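Local coordinates for protein enolase from the environmental genome shotgun sequencing of the Sargasso Sea (PDB 2QGY) that is of unknown function but belongs to the enolase superfamily, binds magnesium and probably acts on a carboxylate substrate, as its relatives do, at residues S31-F36 with I334-K339; A140-D145 with N151-Q156. All coordinates share one frame; numbering follows the deposited sequence.

How the interactions relate
From the N terminus, the loop 31-36 between strands 13-21 and 37-43 comes first; its partner, the short helix 334-338, follows 298 residues later. Interaction 1 therefore closes a very long loop and ties the N-terminal domain to the C-terminal barrel domain. Nested inside that loop, interaction 2 is local: the end of strand 135-141 and the residues after it meet helix 150-162 a few residues later, within the barrel. The centres lie about 16 Å apart, yet the segments touch: Asp145 takes probable hydrogen bonds from both Ser31 OG (to OD1, 2.8 Å) and Asn32 ND2 (to OD2, 2.8 Å), joining the two domains a second time.

Interaction 1 of 2, residues S31-F36 with I334-K339; sequences SNTKKF and INFSKK
Phe336 reaches out from the short helix 334-338 and sets its ring against Thr33 and Phe36 of the loop 31-36, meeting each in a different way. Thr33 comes over one face: its methyl CG2 lies 4.3 Å from the centroid of the Phe336 ring and 18° off the ring normal, which defines a CH-pi contact, displaced somewhat toward the rim near CG. The Thr33 and Phe336 side chains cross at about a right angle. Phe36 instead offers its edge, with Phe36 CE2 3.7 Å from Phe336 CE2 and 3.9 Å from Phe336 CD2, while the Phe336 atoms lie near the plane of the Phe36 ring. These two side chains run past each other in opposite directions. Two torsions set up the meeting: Phe336 holds CG anti to its backbone N (chi1 178°), extending the ring from the helix, and Thr33 directs CG2 opposite its own carbonyl carbon, leaving the hydroxyl to bond with His24. Within the loop, Lys34 O sits 3.6 Å above the plane of the Phe36 ring, over its centre. No hydrogen bond crosses between the segments, and all three touching residues are buried, so the join is apolar. It belongs to the interface between the N-terminal capping domain and the C-terminal TIM-barrel domain, the two-domain architecture of the enolase superfamily.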
loop_
_atom_site.group_PDB
_atom_site.type_symbol
_atom_site.label_atom_id
_atom_site.label_comp_id
_atom_site.label_asym_id
_atom_site.label_seq_id
_atom_site.Cartn_x
_atom_site.Cartn_y
_atom_site.Cartn_z
ATOM N N SER A 31 -6.251 2.628 27.732
ATOM C CA SER A 31 -5.783 1.788 26.616
ATOM C C SER A 31 -4.252 1.633 26.634
ATOM O O SER A 31 -3.574 2.244 27.450
ATOM C CB SER A 31 -6.194 2.458 25.297
ATOM O OG SER A 31 -6.105 1.541 24.203
ATOM N N ASN A 32 -3.702 0.802 25.750
ATOM C CA ASN A 32 -2.270 0.899 25.433
ATOM C C ASN A 32 -2.189 1.918 24.311
ATOM O O ASN A 32 -3.058 1.950 23.424
ATOM C CB ASN A 32 -1.679 -0.442 24.970
ATOM C CG ASN A 32 -1.902 -1.574 25.978
ATOM O OD1 ASN A 32 -1.527 -1.467 27.140
ATOM N ND2 ASN A 32 -2.522 -2.669 25.519
ATOM N N THR A 33 -1.207 2.800 24.377
ATOM C CA THR A 33 -0.894 3.645 23.232
ATOM C C THR A 33 -0.287 2.769 22.149
ATOM O O THR A 33 0.388 1.786 22.442
ATOM C CB THR A 33 0.096 4.742 23.611
ATOM O OG1 THR A 33 1.317 4.120 24.034
ATOM C CG2 THR A 33 -0.507 5.583 24.742
ATOM N N LYS A 34 -0.552 3.099 20.883
ATOM C CA LYS A 34 0.116 2.377 19.798
ATOM C C LYS A 34 1.561 2.867 19.776
ATOM O O LYS A 34 1.871 3.894 20.388
ATOM C CB LYS A 34 -0.580 2.661 18.447
ATOM C CG LYS A 34 -0.708 4.124 18.137
ATOM C CD LYS A 34 -1.428 4.484 16.798
ATOM C CE LYS A 34 -0.841 3.720 15.631
ATOM N NZ LYS A 34 -1.126 4.342 14.301
ATOM N N LYS A 35 2.437 2.152 19.078
ATOM C CA LYS A 35 3.795 2.644 18.832
ATOM C C LYS A 35 3.703 3.826 17.841
ATOM O O LYS A 35 2.997 3.738 16.811
ATOM C CB LYS A 35 4.687 1.541 18.265
ATOM C CG LYS A 35 4.751 0.293 19.132
ATOM C CD LYS A 35 5.871 -0.643 18.674
ATOM C CE LYS A 35 6.004 -1.889 19.572
ATOM N NZ LYS A 35 4.772 -2.718 19.598
ATOM N N PHE A 36 4.358 4.947 18.156
ATOM C CA PHE A 36 4.384 6.095 17.238
ATOM C C PHE A 36 5.754 6.145 16.546
ATOM O O PHE A 36 6.731 5.657 17.096
ATOM C CB PHE A 36 4.133 7.395 18.020
ATOM C CG PHE A 36 2.880 7.367 18.867
ATOM C CD1 PHE A 36 1.643 7.115 18.291
ATOM C CD2 PHE A 36 2.937 7.623 20.235
ATOM C CE1 PHE A 36 0.465 7.139 19.074
ATOM C CE2 PHE A 36 1.790 7.642 21.012
ATOM C CZ PHE A 36 0.551 7.391 20.437
ATOM N N ILE A 334 -3.520 12.475 25.123
ATOM C CA ILE A 334 -3.066 13.846 25.358
ATOM C C ILE A 334 -1.976 13.939 26.438
ATOM O O ILE A 334 -0.914 14.495 26.189
ATOM C CB ILE A 334 -4.220 14.805 25.683
ATOM C CG1 ILE A 334 -5.191 14.929 24.480
ATOM C CG2 ILE A 334 -3.669 16.164 26.100
ATOM C CD1 ILE A 334 -4.710 15.872 23.354
ATOM N N ASN A 335 -2.227 13.411 27.630
ATOM C CA ASN A 335 -1.202 13.563 28.673
ATOM C C ASN A 335 -0.010 12.654 28.421
ATOM O O ASN A 335 1.124 13.004 28.776
ATOM C CB ASN A 335 -1.770 13.330 30.060
ATOM C CG ASN A 335 -2.784 14.387 30.450
ATOM O OD1 ASN A 335 -2.638 15.574 30.132
ATOM N ND2 ASN A 335 -3.818 13.961 31.150
ATOM N N PHE A 336 -0.237 11.508 27.772
ATOM C CA PHE A 336 0.898 10.725 27.329
ATOM C C PHE A 336 1.842 11.571 26.452
ATOM O O PHE A 336 3.067 11.543 26.615
ATOM C CB PHE A 336 0.503 9.479 26.542
ATOM C CG PHE A 336 1.695 8.721 26.063
ATOM C CD1 PHE A 336 2.422 7.938 26.960
ATOM C CD2 PHE A 336 2.140 8.838 24.746
ATOM C CE1 PHE A 336 3.536 7.274 26.556
ATOM C CE2 PHE A 336 3.273 8.172 24.329
ATOM C CZ PHE A 336 3.983 7.388 25.234
ATOM N N SER A 337 1.266 12.261 25.476
ATOM C CA SER A 337 2.050 13.045 24.526
ATOM C C SER A 337 2.706 14.218 25.259
ATOM O O SER A 337 3.821 14.644 24.920
ATOM C CB SER A 337 1.163 13.548 23.395
ATOM O OG SER A 337 0.589 12.464 22.677
ATOM N N LYS A 338 2.001 14.743 26.267
ATOM C CA LYS A 338 2.554 15.830 27.079
ATOM C C LYS A 338 3.828 15.442 27.832
ATOM O O LYS A 338 4.610 16.314 28.231
ATOM C CB LYS A 338 1.503 16.353 28.038
ATOM C CG LYS A 338 0.441 17.210 27.338
ATOM C CD LYS A 338 -0.498 17.822 28.338
ATOM C CE LYS A 338 -1.351 18.883 27.674
ATOM N NZ LYS A 338 -2.431 19.308 28.618
ATOM N N LYS A 339 4.036 14.149 28.034
ATOM C CA LYS A 339 5.273 13.675 28.684
ATOM C C LYS A 339 6.522 14.137 27.945
ATOM O O LYS A 339 7.551 14.435 28.569
ATOM C CB LYS A 339 5.299 12.154 28.818
ATOM C CG LYS A 339 4.300 11.555 29.788
ATOM C CD LYS A 339 4.365 10.030 29.678
ATOM C CE LYS A 339 3.401 9.356 30.653
ATOM N NZ LYS A 339 3.875 9.494 32.048
#

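Interaction 2 of 2, residues A140-D145 with N151-Q156; sequences ATCWSD and NDYLRQ
Tyr153 of helix 150-162 meets Cys142 and Ser144, and Gln156 meets Cys142, inside a beta-alpha-beta unit of the enolase-type barrel, in which strand 135-141 leads into this helix and then into the parallel strand 168-170. Early in the helical segment, Asp152 pairs with Arg155 one turn on: Arg155 NH2 donates to Asp152 OD1 at 2.6 Å, meeting it from above the carboxylate plane, a salt bridge on the helix itself. Next comes Tyr153, whose ring extends to the backbone beyond the strand. Cys142 SG stands 3.7 Å from Tyr153 CD2, a sulfur-aromatic contact at an oblique angle (65° off the ring normal), and Cys142 O lies in the ring plane at its edge. Trp30 packs edge-to-face on the same tyrosine. At the far end of the ring, Ser144 N donates to Tyr153 OH (3.1 Å, 142° at the hydrogen), and the same hydroxyl donates to a water 2.8 Å from Tyr153 OH that in turn donates to Ser144 O. One turn further along, Gln156 has its amide oxygen held by Lys159. With chi1 at -171°, its chain leaves the helix pointing away from its own N, which brings Gln156 CG to 3.9 Å from Cys142 SG.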
loop_
_atom_site.group_PDB
_atom_site.type_symbol
_atom_site.label_atom_id
_atom_site.label_comp_id
_atom_site.label_asym_id
_atom_site.label_seq_id
_atom_site.Cartn_x
_atom_site.Cartn_y
_atom_site.Cartn_z
ATOM N N ALA A 140 -13.901 13.709 19.948
ATOM C CA ALA A 140 -13.113 12.731 20.670
ATOM C C ALA A 140 -13.517 11.327 20.327
ATOM O O ALA A 140 -14.718 10.974 20.326
ATOM C CB ALA A 140 -13.240 12.956 22.174
ATOM N N THR A 141 -12.510 10.498 20.066
ATOM C CA THR A 141 -12.740 9.097 19.769
ATOM C C THR A 141 -12.580 8.262 21.023
ATOM O O THR A 141 -11.607 8.406 21.750
ATOM C CB THR A 141 -11.779 8.600 18.672
ATOM O OG1 THR A 141 -12.108 9.260 17.454
ATOM C CG2 THR A 141 -11.881 7.108 18.467
ATOM N N CYS A 142 -13.583 7.421 21.282
ATOM C CA CYS A 142 -13.592 6.526 22.450
ATOM C C CYS A 142 -13.303 5.100 21.997
ATOM O O CYS A 142 -14.189 4.397 21.499
ATOM C CB CYS A 142 -14.963 6.523 23.116
ATOM S SG CYS A 142 -14.865 5.700 24.687
ATOM N N TRP A 143 -12.057 4.677 22.143
ATOM C CA TRP A 143 -11.660 3.368 21.708
ATOM C C TRP A 143 -10.562 2.826 22.608
ATOM O O TRP A 143 -9.664 3.569 23.006
ATOM C CB TRP A 143 -11.119 3.460 20.268
ATOM C CG TRP A 143 -10.762 2.124 19.698
ATOM C CD1 TRP A 143 -11.590 1.265 19.006
ATOM C CD2 TRP A 143 -9.495 1.477 19.782
ATOM N NE1 TRP A 143 -10.907 0.122 18.665
ATOM C CE2 TRP A 143 -9.611 0.237 19.111
ATOM C CE3 TRP A 143 -8.245 1.843 20.327
ATOM C CZ2 TRP A 143 -8.536 -0.657 18.996
ATOM C CZ3 TRP A 143 -7.188 0.949 20.219
ATOM C CH2 TRP A 143 -7.338 -0.276 19.553
ATOM N N SER A 144 -10.626 1.534 22.915
ATOM C CA SER A 144 -9.533 0.883 23.655
ATOM C C SER A 144 -9.188 -0.525 23.139
ATOM O O SER A 144 -10.062 -1.267 22.681
ATOM C CB SER A 144 -9.834 0.808 25.149
ATOM O OG SER A 144 -8.767 0.138 25.822
ATOM N N ASP A 145 -7.913 -0.885 23.235
ATOM C CA ASP A 145 -7.470 -2.244 22.891
ATOM C C ASP A 145 -7.500 -3.197 24.081
ATOM O O ASP A 145 -7.205 -4.387 23.923
ATOM C CB ASP A 145 -6.079 -2.250 22.245
ATOM C CG ASP A 145 -4.963 -1.905 23.220
ATOM O OD1 ASP A 145 -5.194 -1.055 24.109
ATOM O OD2 ASP A 145 -3.845 -2.473 23.064
ATOM N N ASN A 151 -20.116 -1.191 30.138
ATOM C CA ASN A 151 -20.111 -0.281 31.295
ATOM C C ASN A 151 -18.866 0.565 31.406
ATOM O O ASN A 151 -18.952 1.743 31.744
ATOM C CB ASN A 151 -20.291 -1.041 32.606
ATOM C CG ASN A 151 -21.678 -1.626 32.753
ATOM O OD1 ASN A 151 -22.672 -1.026 32.323
ATOM N ND2 ASN A 151 -21.758 -2.803 33.372
ATOM N N ASP A 152 -17.703 -0.042 31.152
ATOM C CA ASP A 152 -16.438 0.702 31.183
ATOM C C ASP A 152 -16.445 1.785 30.111
ATOM O O ASP A 152 -16.005 2.899 30.356
ATOM C CB ASP A 152 -15.241 -0.236 30.997
ATOM C CG ASP A 152 -15.102 -1.254 32.135
ATOM O OD1 ASP A 152 -15.505 -0.933 33.279
ATOM O OD2 ASP A 152 -14.607 -2.379 31.877
ATOM N N TYR A 153 -16.978 1.464 28.934
ATOM C CA TYR A 153 -17.097 2.467 27.880
ATOM C C TYR A 153 -18.019 3.606 28.292
ATOM O O TYR A 153 -17.673 4.773 28.126
ATOM C CB TYR A 153 -17.537 1.848 26.561
ATOM C CG TYR A 153 -16.388 1.345 25.742
ATOM C CD1 TYR A 153 -15.832 0.090 25.988
ATOM C CD2 TYR A 153 -15.838 2.131 24.727
ATOM C CE1 TYR A 153 -14.763 -0.379 25.233
ATOM C CE2 TYR A 153 -14.771 1.667 23.960
ATOM C CZ TYR A 153 -14.241 0.417 24.222
ATOM O OH TYR A 153 -13.185 -0.062 23.478
ATOM N N LEU A 154 -19.163 3.263 28.881
ATOM C CA LEU A 154 -20.124 4.276 29.350
ATOM C C LEU A 154 -19.552 5.293 30.329
ATOM O O LEU A 154 -19.807 6.487 30.184
ATOM C CB LEU A 154 -21.397 3.618 29.910
ATOM C CG LEU A 154 -22.195 2.769 28.919
ATOM C CD1 LEU A 154 -23.258 1.987 29.666
ATOM C CD2 LEU A 154 -22.817 3.598 27.801
ATOM N N ARG A 155 -18.768 4.834 31.304
ATOM C CA ARG A 155 -18.140 5.730 32.277
ATOM C C ARG A 155 -17.080 6.602 31.593
ATOM O O ARG A 155 -16.910 7.774 31.933
ATOM C CB ARG A 155 -17.522 4.952 33.450
ATOM C CG ARG A 155 -18.536 4.168 34.318
ATOM C CD ARG A 155 -17.856 3.236 35.349
ATOM N NE ARG A 155 -16.949 2.259 34.729
ATOM C CZ ARG A 155 -15.616 2.330 34.770
ATOM N NH1 ARG A 155 -15.013 3.330 35.418
ATOM N NH2 ARG A 155 -14.879 1.403 34.163
ATOM N N GLN A 156 -16.395 6.033 30.600
ATOM C CA GLN A 156 -15.450 6.817 29.795
ATOM C C GLN A 156 -16.190 7.834 28.940
ATOM O O GLN A 156 -15.701 8.937 28.721
ATOM C CB GLN A 156 -14.598 5.909 28.907
ATOM C CG GLN A 156 -13.421 6.619 28.179
ATOM C CD GLN A 156 -12.263 7.013 29.084
ATOM O OE1 GLN A 156 -12.390 7.044 30.307
ATOM N NE2 GLN A 156 -11.118 7.315 28.478
HETATM O O HOH W 1 -12.183 -2.466 24.472
#